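Long-range contacts in type II restriction enzyme AgeI (Thalassobius gelatinovorus, PDB 5DWA), which recognises the double-stranded DNA sequence 5'-ACCGGT-3' and cleaves it after the first A, leaving fragments with terminal 5'-phosphates: residues 24-28 with 53-58; 48-52 with 99-103; 64-69 with 208-212; 161-166 with 189-193. All coordinates share one frame. Where two conformers were deposited one is given. Numbering follows the deposited sequence.

Contact 1: residues 24-28 with 53-58; sequences QYQQI and MATEVC
Residues 24-28 and 53-57 are helical and nearly antiparallel, at 159° with axes 10.0 Å apart, as expected of a hairpin made by two consecutive helices. The register pairs Gln24 with Val57 (CA-CA 6.7 Å) and Ile28 with Ala54 (CA-CA 5.8 Å); Cys58, at phi/psi -125/72, is the first residue to leave the helix. Apolar packing dominates. Ile28, in the mt rotamer, brings CD1 to 3.8 Å from Ala54 CB and 3.9 Å from Cys58 SG, while its CG1 lies 4.2 Å from Met53 SD. Met53, with chi1 t, extends its CE to 3.6 Å from Gln27 O. Aliphatic parts of polar residues add to this: Gln24 CG is 3.9 Å from Val57 CG1, and Gln24 CB is 3.6 Å from Cys58 SG. Among the polar atoms, Gln24 NE2 meets Val57 O at 3.4 Å with a poor angle, and Gln24 OE1 accepts from Ser21 N. Helix 63-78 flanks both partners, Val70 touching Ile28 and Leu66 touching Thr55.

Contact 2: residues 48-52 with 99-103; sequences GQAFV and ALVER
Val52, with chi1 t, sets its CG2 between Ala99 and Glu102, one helical turn apart: 4.2 Å from Ala99 CB, 4.1 Å from Ala99 O and 4.0 Å from Glu102 CG. Both segments are continuous helix, their axes 9.1 Å apart at closest and their directions 49° apart, so they meet obliquely and diverge from a single near point. That point is Gly48 with Ala99, whose CA atoms are 4.6 Å apart. The small residues Gly48 and Ala99 are consistent with this close approach: a CB on Gly48 would point toward the partner helix, 3.6 Å from Ala99 N, and the closest atoms of the two residues are Gly48 O and Ala99 CB, 3.8 Å apart. Phe51, chi1 t and chi2 57°, adds CD2 at 3.9 Å from Ala99 CB, the methyl lying at the ring edge near its plane. On the more exposed flank, Gln49 (chi1 m, chi2 m) donates from NE2 to Glu102 OE1 at 3.1 Å and 156°, with Glu102 reaching across as t, p. Helix 43-57 thus crosses the long helix 84-109 at -49° (segment axes), with a polar link at one margin. Around it, Phe51 meets Trp67 of helix 63-78 edge-to-face, Ala50 rests on Phe32 of helix 22-36, and Arg103 directs its guanidinium away to the carbonyls of Phe262 and Gln265.

Contact 3: residues 64-69 with 208-212; sequences SDLWHH and DLVNR
An Asx turn, with Val210 N donating to Asp208 OD1 (3.1 Å), and an inverse gamma turn centred on Asn211 shape loop 208-212, which lies between strand 191-196 and helix 223-230 and meets segment 64-69 of helix 63-78. The helix widens to a pi-type turn at 66-69; Asp65 and Asn211 are the nearest CA pair, at 6.7 Å. Asn211 (chi1 t) has its amide satisfied: ND2 donates to Ser64 OG (2.9 Å, 157°) and Asp65 OD1 (2.9 Å, 153°), while OD1 accepts from Lys200 N. Ser64 OG also bonds Leu197 O, Asp65 OD2 forms a salt bridge with Arg243, and His68 NE2 bonds Ser201 OG. Arg212 NH1 and NH2 pair with Asp208 OD1 and OD2, each at 2.9 Å. Leu209 and His69 both touch strands 2-8 and 11-16, and the buried contact comes within about 4 Å (nearest atoms) of the bound DNA. One water accepts from Asn211 N and donates to Asp65 OD2, both at 3.0 Å, and lies 2.9 Å from His69 NE2.

Contact 4: residues 161-166 with 189-193; sequences VVGGIH and GLLSV
Four backbone hydrogen bonds join these segments as neighbouring parallel strands of a beta-alpha-beta crossover in the mixed sheet of the PD-(D/E)XK nuclease fold: Leu191 N to Val162 O (2.9 Å), Gly164 N to Leu191 O (2.8 Å), Val193 N to Gly164 O (3.0 Å) and His166 N to Val193 O (2.7 Å). Bridges pair Gly163-Leu191, Gly164-Ser192 and Ile165-Val193 at CA-CA 4.2, 5.2 and 4.7 Å; the axes lie 4.6 Å apart at 15°. A weak hydrogen bond between His166 NE2 and Ser192 OG (2.8 Å) adds to the ladder, while His166 ND1 bonds Asp178 and Ser192 OG bonds Ser182, tying both strands to the connecting helix 178-187. That helix ends in a Schellman motif with Gly189 at C-prime (phi 71°). A water joins the ends, donating to Val162 O (2.7 Å) and Gly189 O (3.0 Å). Val162 (phi/psi -124/-9) and Gly163 form a classic bulge opposite Ile145 of strand 143-148. Gly163, at 166/-163, has to lack a side chain, since a CB would come 2.3 Å from Leu191 O. Leu191, Ile165 and Val193 share one sheet face, where helix 268-277 packs on Leu191 and Ile165; Ser192 points to the opposite face, where Met185 and Met186 of helix 178-187 pack against it. Between the strands, Ile165 CG1 lies 4.5 Å from Val193 CB.

Contacts 1 and 2 both use helix 43-57, in adjoining segments, with centres 13 Å apart and their segments alternating along the chain. Contact 3 opens on the next helix, 63-78, which joins theirs in one packed cluster (Leu66 CD1 to Ala54 O 3.7 Å, Trp67 CE3 to Phe51 CG 3.5 Å); loop 208-212 docks onto it. Contact 4, in the mixed sheet, lies 31 Å from contact 1 and 28 Å from contact 3 (centres), across the chain's centre. The chain from strand 191-196 to loop 208-212 links sheet and helices, ending at the contact closest to DNA: nearest atoms about 4 Å, against 8, 10 and 14 Å for contacts 4, 2 and 1.

Contact 1: residues 24-28 with 53-58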
loop_
_atom_site.group_PDB
_atom_site.type_symbol
_atom_site.label_atom_id
_atom_site.label_comp_id
_atom_site.label_asym_id
_atom_site.label_seq_id
_atom_site.Cartn_x
_atom_site.Cartn_y
_atom_site.Cartn_z
ATOM N N GLN A 24 4.845 1.158 34.895
ATOM C CA GLN A 24 5.372 1.890 33.747
ATOM C C GLN A 24 4.318 1.993 32.653
ATOM O O GLN A 24 4.160 3.040 32.026
ATOM C CB GLN A 24 6.628 1.213 33.208
ATOM C CG GLN A 24 7.861 1.428 34.070
ATOM C CD GLN A 24 9.004 0.504 33.694
ATOM O OE1 GLN A 24 8.790 -0.598 33.186
ATOM N NE2 GLN A 24 10.229 0.949 33.947
ATOM N N TYR A 25 3.597 0.896 32.436
ATOM C CA TYR A 25 2.503 0.872 31.469
ATOM C C TYR A 25 1.459 1.934 31.819
ATOM O O TYR A 25 1.022 2.697 30.956
ATOM C CB TYR A 25 1.862 -0.525 31.404
ATOM C CG TYR A 25 0.776 -0.644 30.355
ATOM C CD1 TYR A 25 1.045 -1.171 29.100
ATOM C CD2 TYR A 25 -0.517 -0.206 30.613
ATOM C CE1 TYR A 25 0.052 -1.273 28.143
ATOM C CE2 TYR A 25 -1.511 -0.297 29.659
ATOM C CZ TYR A 25 -1.222 -0.828 28.425
ATOM O OH TYR A 25 -2.221 -0.925 27.479
ATOM N N GLN A 26 1.061 1.993 33.086
ATOM C CA GLN A 26 0.079 2.996 33.499
ATOM C C GLN A 26 0.592 4.418 33.299
ATOM O O GLN A 26 -0.168 5.307 32.935
ATOM C CB GLN A 26 -0.327 2.785 34.965
ATOM C CG GLN A 26 -1.569 3.569 35.371
ATOM C CD GLN A 26 -2.812 3.110 34.627
ATOM O OE1 GLN A 26 -3.174 1.937 34.672
ATOM N NE2 GLN A 26 -3.467 4.034 33.934
ATOM N N GLN A 27 1.885 4.629 33.538
ATOM C CA GLN A 27 2.493 5.943 33.323
ATOM C C GLN A 27 2.374 6.345 31.859
ATOM O O GLN A 27 2.012 7.477 31.538
ATOM C CB GLN A 27 3.965 5.947 33.738
ATOM C CG GLN A 27 4.223 5.811 35.226
ATOM C CD GLN A 27 5.700 5.671 35.537
ATOM O OE1 GLN A 27 6.112 4.765 36.259
ATOM N NE2 GLN A 27 6.507 6.570 34.985
ATOM N N ILE A 28 2.688 5.403 30.975
ATOM C CA ILE A 28 2.600 5.657 29.546
ATOM C C ILE A 28 1.148 5.923 29.162
ATOM O O ILE A 28 0.851 6.862 28.427
ATOM C CB ILE A 28 3.155 4.473 28.738
ATOM C CG1 ILE A 28 4.657 4.313 28.995
ATOM C CG2 ILE A 28 2.888 4.664 27.242
ATOM C CD1 ILE A 28 5.237 2.979 28.537
ATOM N N MET A 53 8.291 9.543 24.801
ATOM C CA MET A 53 8.073 9.402 26.234
ATOM C C MET A 53 8.154 7.940 26.667
ATOM O O MET A 53 8.849 7.606 27.628
ATOM C CB MET A 53 6.719 10.009 26.625
ATOM C CG MET A 53 6.389 9.942 28.116
ATOM S SD MET A 53 5.451 8.458 28.511
ATOM C CE MET A 53 5.043 8.800 30.229
ATOM N N ALA A 54 7.455 7.061 25.952
ATOM C CA ALA A 54 7.391 5.656 26.361
ATOM C C ALA A 54 8.753 4.974 26.330
ATOM O O ALA A 54 9.051 4.139 27.182
ATOM C CB ALA A 54 6.402 4.881 25.481
ATOM N N THR A 55 9.570 5.312 25.333
ATOM C CA THR A 55 10.888 4.708 25.229
ATOM C C THR A 55 11.844 5.251 26.281
ATOM O O THR A 55 12.842 4.611 26.603
ATOM C CB THR A 55 11.502 4.916 23.832
ATOM O OG1 THR A 55 11.437 6.301 23.475
ATOM C CG2 THR A 55 10.740 4.093 22.804
ATOM N N GLU A 56 11.538 6.424 26.820
ATOM C CA GLU A 56 12.348 6.956 27.903
ATOM C C GLU A 56 11.893 6.373 29.243
ATOM O O GLU A 56 12.715 6.124 30.120
ATOM C CB GLU A 56 12.301 8.483 27.897
ATOM C CG GLU A 56 13.122 9.071 26.743
ATOM C CD GLU A 56 13.027 10.578 26.634
ATOM O OE1 GLU A 56 12.363 11.201 27.487
ATOM O OE2 GLU A 56 13.622 11.140 25.692
ATOM N N VAL A 57 10.595 6.112 29.386
ATOM C CA VAL A 57 10.080 5.437 30.580
ATOM C C VAL A 57 10.550 3.988 30.625
ATOM O O VAL A 57 10.878 3.456 31.687
ATOM C CB VAL A 57 8.533 5.462 30.632
ATOM C CG1 VAL A 57 8.004 4.579 31.768
ATOM C CG2 VAL A 57 8.036 6.879 30.777
ATOM N N CYS A 58 10.580 3.350 29.459
ATOM C CA CYS A 58 10.964 1.950 29.351
ATOM C C CYS A 58 12.110 1.765 28.367
ATOM O O CYS A 58 11.920 1.233 27.268
ATOM C CB CYS A 58 9.765 1.102 28.925
ATOM S SG CYS A 58 8.384 1.189 30.094
#

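Contact 2: residues 48-52 with 99-103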
loop_
_atom_site.group_PDB
_atom_site.type_symbol
_atom_site.label_atom_id
_atom_site.label_comp_id
_atom_site.label_asym_id
_atom_site.label_seq_id
_atom_site.Cartn_x
_atom_site.Cartn_y
_atom_site.Cartn_z
ATOM N N GLY A 48 3.574 10.401 18.277
ATOM C CA GLY A 48 5.000 10.646 18.164
ATOM C C GLY A 48 5.618 10.993 19.500
ATOM O O GLY A 48 6.629 10.402 19.900
ATOM N N GLN A 49 5.008 11.943 20.201
ATOM C CA GLN A 49 5.537 12.364 21.495
ATOM C C GLN A 49 5.357 11.269 22.539
ATOM O O GLN A 49 6.242 11.051 23.364
ATOM C CB GLN A 49 4.885 13.675 21.961
ATOM C CG GLN A 49 5.214 14.896 21.094
ATOM C CD GLN A 49 6.714 15.125 20.889
ATOM O OE1 GLN A 49 7.532 14.831 21.763
ATOM N NE2 GLN A 49 7.075 15.650 19.722
ATOM N N ALA A 50 4.235 10.544 22.492
ATOM C CA ALA A 50 4.050 9.437 23.416
ATOM C C ALA A 50 5.098 8.341 23.211
ATOM O O ALA A 50 5.520 7.680 24.162
ATOM C CB ALA A 50 2.657 8.865 23.278
ATOM N N PHE A 51 5.527 8.141 21.971
ATOM C CA PHE A 51 6.544 7.135 21.714
ATOM C C PHE A 51 7.891 7.541 22.304
ATOM O O PHE A 51 8.601 6.721 22.888
ATOM C CB PHE A 51 6.678 6.875 20.208
ATOM C CG PHE A 51 7.656 5.784 19.865
ATOM C CD1 PHE A 51 7.500 4.506 20.390
ATOM C CD2 PHE A 51 8.716 6.022 18.999
ATOM C CE1 PHE A 51 8.395 3.492 20.069
ATOM C CE2 PHE A 51 9.614 5.018 18.672
ATOM C CZ PHE A 51 9.450 3.746 19.203
ATOM N N VAL A 52 8.247 8.810 22.141
ATOM C CA VAL A 52 9.490 9.320 22.709
ATOM C C VAL A 52 9.444 9.209 24.234
ATOM O O VAL A 52 10.418 8.798 24.872
ATOM C CB VAL A 52 9.730 10.771 22.286
ATOM C CG1 VAL A 52 10.926 11.364 23.018
ATOM C CG2 VAL A 52 9.951 10.851 20.783
ATOM N N ALA A 99 8.543 11.338 15.661
ATOM C CA ALA A 99 9.372 10.745 16.701
ATOM C C ALA A 99 10.852 10.695 16.303
ATOM O O ALA A 99 11.717 10.963 17.134
ATOM C CB ALA A 99 8.866 9.350 17.043
ATOM N N LEU A 100 11.148 10.357 15.047
ATOM C CA LEU A 100 12.535 10.319 14.583
ATOM C C LEU A 100 13.200 11.690 14.718
ATOM O O LEU A 100 14.332 11.799 15.196
ATOM C CB LEU A 100 12.618 9.852 13.127
ATOM C CG LEU A 100 12.446 8.357 12.905
ATOM C CD1 LEU A 100 12.310 8.098 11.405
ATOM C CD2 LEU A 100 13.629 7.597 13.483
ATOM N N VAL A 101 12.488 12.732 14.298
ATOM C CA VAL A 101 13.010 14.094 14.341
ATOM C C VAL A 101 13.205 14.550 15.787
ATOM O O VAL A 101 14.259 15.099 16.140
ATOM C CB VAL A 101 12.075 15.071 13.610
ATOM C CG1 VAL A 101 12.514 16.518 13.836
ATOM C CG2 VAL A 101 12.028 14.752 12.129
ATOM N N GLU A 102 12.203 14.290 16.623
ATOM C CA GLU A 102 12.252 14.680 18.034
ATOM C C GLU A 102 13.409 14.002 18.769
ATOM O O GLU A 102 14.119 14.639 19.558
ATOM C CB GLU A 102 10.926 14.346 18.722
ATOM C CG GLU A 102 10.852 14.746 20.196
ATOM C CD GLU A 102 10.691 16.237 20.387
ATOM O OE1 GLU A 102 9.911 16.862 19.635
ATOM O OE2 GLU A 102 11.354 16.789 21.288
ATOM N N ARG A 103 13.608 12.715 18.503
ATOM C CA ARG A 103 14.617 11.946 19.225
ATOM C C ARG A 103 16.032 12.271 18.762
ATOM O O ARG A 103 16.943 12.387 19.585
ATOM C CB ARG A 103 14.358 10.442 19.081
ATOM C CG ARG A 103 15.345 9.554 19.838
ATOM C CD ARG A 103 16.416 9.003 18.907
ATOM N NE ARG A 103 17.352 8.095 19.569
ATOM C CZ ARG A 103 18.547 8.453 20.030
ATOM N NH1 ARG A 103 18.957 9.710 19.914
ATOM N NH2 ARG A 103 19.333 7.556 20.610
#

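Contact 3: residues 64-69 with 208-212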
loop_
_atom_site.group_PDB
_atom_site.type_symbol
_atom_site.label_atom_id
_atom_site.label_comp_id
_atom_site.label_asym_id
_atom_site.label_seq_id
_atom_site.Cartn_x
_atom_site.Cartn_y
_atom_site.Cartn_z
ATOM N N SER A 64 9.694 -1.364 19.210
ATOM C CA SER A 64 8.669 -1.813 18.276
ATOM C C SER A 64 7.456 -2.380 19.019
ATOM O O SER A 64 6.318 -2.184 18.588
ATOM C CB SER A 64 9.247 -2.848 17.315
ATOM O OG SER A 64 8.339 -3.151 16.274
ATOM N N ASP A 65 7.702 -3.062 20.137
ATOM C CA ASP A 65 6.615 -3.584 20.966
ATOM C C ASP A 65 5.861 -2.462 21.676
ATOM O O ASP A 65 4.647 -2.544 21.844
ATOM C CB ASP A 65 7.145 -4.586 22.003
ATOM C CG ASP A 65 7.429 -5.954 21.409
ATOM O OD1 ASP A 65 7.481 -6.081 20.171
ATOM O OD2 ASP A 65 7.606 -6.908 22.192
ATOM N N LEU A 66 6.563 -1.404 22.077
ATOM C CA LEU A 66 5.877 -0.277 22.694
ATOM C C LEU A 66 4.947 0.377 21.685
ATOM O O LEU A 66 3.846 0.801 22.018
ATOM C CB LEU A 66 6.864 0.753 23.238
ATOM C CG LEU A 66 7.701 0.320 24.440
ATOM C CD1 LEU A 66 8.718 1.391 24.776
ATOM C CD2 LEU A 66 6.790 0.053 25.634
ATOM N N TRP A 67 5.398 0.466 20.441
ATOM C CA TRP A 67 4.563 1.051 19.403
ATOM C C TRP A 67 3.358 0.168 19.106
ATOM O O TRP A 67 2.223 0.640 19.052
ATOM C CB TRP A 67 5.384 1.257 18.133
ATOM C CG TRP A 67 4.718 2.019 17.045
ATOM C CD1 TRP A 67 3.863 1.540 16.096
ATOM C CD2 TRP A 67 4.890 3.409 16.771
ATOM N NE1 TRP A 67 3.485 2.558 15.242
ATOM C CE2 TRP A 67 4.104 3.714 15.640
ATOM C CE3 TRP A 67 5.646 4.426 17.371
ATOM C CZ2 TRP A 67 4.048 5.011 15.102
ATOM C CZ3 TRP A 67 5.599 5.704 16.827
ATOM C CH2 TRP A 67 4.805 5.984 15.699
ATOM N N HIS A 68 3.622 -1.122 18.902
ATOM C CA HIS A 68 2.619 -2.038 18.386
ATOM C C HIS A 68 1.689 -2.598 19.450
ATOM O O HIS A 68 0.492 -2.726 19.203
ATOM C CB HIS A 68 3.305 -3.194 17.647
ATOM C CG HIS A 68 2.354 -4.188 17.059
ATOM N ND1 HIS A 68 1.360 -3.834 16.174
ATOM C CD2 HIS A 68 2.248 -5.526 17.233
ATOM C CE1 HIS A 68 0.679 -4.913 15.829
ATOM N NE2 HIS A 68 1.198 -5.952 16.458
ATOM N N HIS A 69 2.232 -2.952 20.615
ATOM C CA HIS A 69 1.420 -3.592 21.651
ATOM C C HIS A 69 0.857 -2.593 22.656
ATOM O O HIS A 69 -0.085 -2.921 23.374
ATOM C CB HIS A 69 2.218 -4.667 22.414
ATOM C CG HIS A 69 2.528 -5.888 21.605
ATOM N ND1 HIS A 69 1.610 -6.485 20.772
ATOM C CD2 HIS A 69 3.655 -6.635 21.520
ATOM C CE1 HIS A 69 2.156 -7.540 20.198
ATOM N NE2 HIS A 69 3.398 -7.655 20.637
ATOM N N ASP A 208 1.013 -16.007 17.144
ATOM C CA ASP A 208 1.150 -15.914 18.594
ATOM C C ASP A 208 1.417 -14.500 19.111
ATOM O O ASP A 208 1.872 -14.330 20.242
ATOM C CB ASP A 208 2.267 -16.857 19.068
ATOM C CG ASP A 208 3.650 -16.448 18.566
ATOM O OD1 ASP A 208 3.769 -15.447 17.824
ATOM O OD2 ASP A 208 4.623 -17.148 18.917
ATOM N N LEU A 209 1.155 -13.502 18.265
ATOM C CA LEU A 209 1.287 -12.077 18.612
ATOM C C LEU A 209 2.706 -11.594 18.908
ATOM O O LEU A 209 2.901 -10.423 19.214
ATOM C CB LEU A 209 0.404 -11.721 19.814
ATOM C CG LEU A 209 -1.061 -11.385 19.532
ATOM C CD1 LEU A 209 -1.866 -11.432 20.827
ATOM C CD2 LEU A 209 -1.205 -10.019 18.864
ATOM N N VAL A 210 3.695 -12.472 18.815
ATOM C CA VAL A 210 5.067 -12.043 19.033
ATOM C C VAL A 210 5.525 -11.221 17.827
ATOM O O VAL A 210 5.415 -11.648 16.684
ATOM C CB VAL A 210 6.007 -13.240 19.274
ATOM C CG1 VAL A 210 7.426 -12.763 19.531
ATOM C CG2 VAL A 210 5.505 -14.051 20.471
ATOM N N ASN A 211 6.039 -10.032 18.106
ATOM C CA ASN A 211 6.366 -9.058 17.077
ATOM C C ASN A 211 7.755 -9.292 16.477
ATOM O O ASN A 211 8.730 -8.629 16.843
ATOM C CB ASN A 211 6.223 -7.674 17.703
ATOM C CG ASN A 211 6.621 -6.546 16.777
ATOM O OD1 ASN A 211 6.565 -6.667 15.556
ATOM N ND2 ASN A 211 7.011 -5.430 17.370
ATOM N N ARG A 212 7.826 -10.241 15.548
ATOM C CA ARG A 212 9.100 -10.696 15.016
ATOM C C ARG A 212 9.569 -9.881 13.817
ATOM O O ARG A 212 10.699 -10.035 13.368
ATOM C CB ARG A 212 9.010 -12.177 14.632
ATOM C CG ARG A 212 8.697 -13.064 15.816
ATOM C CD ARG A 212 8.784 -14.533 15.462
ATOM N NE ARG A 212 8.588 -15.342 16.660
ATOM C CZ ARG A 212 7.397 -15.708 17.123
ATOM N NH1 ARG A 212 6.293 -15.366 16.472
ATOM N NH2 ARG A 212 7.306 -16.428 18.235
HETATM O O HOH W 1 5.933 -9.105 20.910
#

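Contact 4: residues 161-166 with 189-193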
loop_
_atom_site.group_PDB
_atom_site.type_symbol
_atom_site.label_atom_id
_atom_site.label_comp_id
_atom_site.label_asym_id
_atom_site.label_seq_id
_atom_site.Cartn_x
_atom_site.Cartn_y
_atom_site.Cartn_z
ATOM N N VAL A 161 21.240 19.930 1.792
ATOM C CA VAL A 161 20.673 18.581 1.818
ATOM C C VAL A 161 21.713 17.523 1.462
ATOM O O VAL A 161 22.462 17.673 0.491
ATOM C CB VAL A 161 19.484 18.440 0.853
ATOM C CG1 VAL A 161 18.748 17.124 1.113
ATOM C CG2 VAL A 161 18.538 19.601 1.010
ATOM N N VAL A 162 21.748 16.444 2.241
ATOM C CA VAL A 162 22.725 15.383 2.030
ATOM C C VAL A 162 22.061 14.023 1.841
ATOM O O VAL A 162 22.729 13.039 1.519
ATOM C CB VAL A 162 23.709 15.281 3.206
ATOM C CG1 VAL A 162 24.598 16.518 3.281
ATOM C CG2 VAL A 162 22.949 15.093 4.511
ATOM N N GLY A 163 20.752 13.962 2.077
ATOM C CA GLY A 163 20.025 12.730 1.851
ATOM C C GLY A 163 18.650 12.721 2.476
ATOM O O GLY A 163 18.096 13.763 2.813
ATOM N N GLY A 164 18.084 11.529 2.616
ATOM C CA GLY A 164 16.761 11.427 3.185
ATOM C C GLY A 164 16.531 10.088 3.820
ATOM O O GLY A 164 17.281 9.129 3.621
ATOM N N ILE A 165 15.486 10.042 4.645
ATOM C CA ILE A 165 15.055 8.837 5.355
ATOM C C ILE A 165 13.710 8.340 4.820
ATOM O O ILE A 165 12.772 9.127 4.682
ATOM C CB ILE A 165 14.931 9.092 6.872
ATOM C CG1 ILE A 165 16.251 9.635 7.433
ATOM C CG2 ILE A 165 14.518 7.818 7.598
ATOM C CD1 ILE A 165 16.186 9.955 8.913
ATOM N N HIS A 166 13.641 7.045 4.489
ATOM C CA HIS A 166 12.398 6.347 4.237
ATOM C C HIS A 166 11.975 5.753 5.557
ATOM O O HIS A 166 12.608 4.810 6.036
ATOM C CB HIS A 166 12.621 5.277 3.178
ATOM C CG HIS A 166 13.253 5.824 1.946
ATOM N ND1 HIS A 166 12.515 6.263 0.870
ATOM C CD2 HIS A 166 14.552 6.070 1.641
ATOM C CE1 HIS A 166 13.332 6.737 -0.054
ATOM N NE2 HIS A 166 14.572 6.643 0.395
ATOM N N GLY A 189 24.098 10.679 -5.427
ATOM C CA GLY A 189 25.054 10.869 -4.352
ATOM C C GLY A 189 24.443 11.277 -3.027
ATOM O O GLY A 189 25.116 11.868 -2.188
ATOM N N LEU A 190 23.167 10.958 -2.832
ATOM C CA LEU A 190 22.508 11.260 -1.568
ATOM C C LEU A 190 22.440 10.033 -0.662
ATOM O O LEU A 190 22.352 8.903 -1.140
ATOM C CB LEU A 190 21.095 11.784 -1.821
ATOM C CG LEU A 190 20.974 13.110 -2.575
ATOM C CD1 LEU A 190 19.580 13.260 -3.164
ATOM C CD2 LEU A 190 21.274 14.279 -1.649
ATOM N N LEU A 191 22.485 10.254 0.647
ATOM C CA LEU A 191 22.197 9.169 1.580
ATOM C C LEU A 191 20.717 8.823 1.486
ATOM O O LEU A 191 19.868 9.713 1.424
ATOM C CB LEU A 191 22.569 9.558 3.010
ATOM C CG LEU A 191 24.058 9.673 3.327
ATOM C CD1 LEU A 191 24.254 10.085 4.770
ATOM C CD2 LEU A 191 24.748 8.353 3.044
ATOM N N SER A 192 20.418 7.530 1.452
ATOM C CA SER A 192 19.030 7.075 1.431
ATOM C C SER A 192 18.854 5.983 2.476
ATOM O O SER A 192 19.177 4.820 2.238
ATOM C CB SER A 192 18.645 6.569 0.043
ATOM O OG SER A 192 17.300 6.117 0.020
ATOM N N VAL A 193 18.350 6.370 3.644
ATOM C CA VAL A 193 18.301 5.467 4.786
ATOM C C VAL A 193 16.897 4.913 4.963
ATOM O O VAL A 193 15.920 5.646 4.838
ATOM C CB VAL A 193 18.755 6.198 6.063
ATOM C CG1 VAL A 193 18.667 5.299 7.282
ATOM C CG2 VAL A 193 20.193 6.719 5.887
HETATM O O HOH W 2 25.303 12.956 0.618
#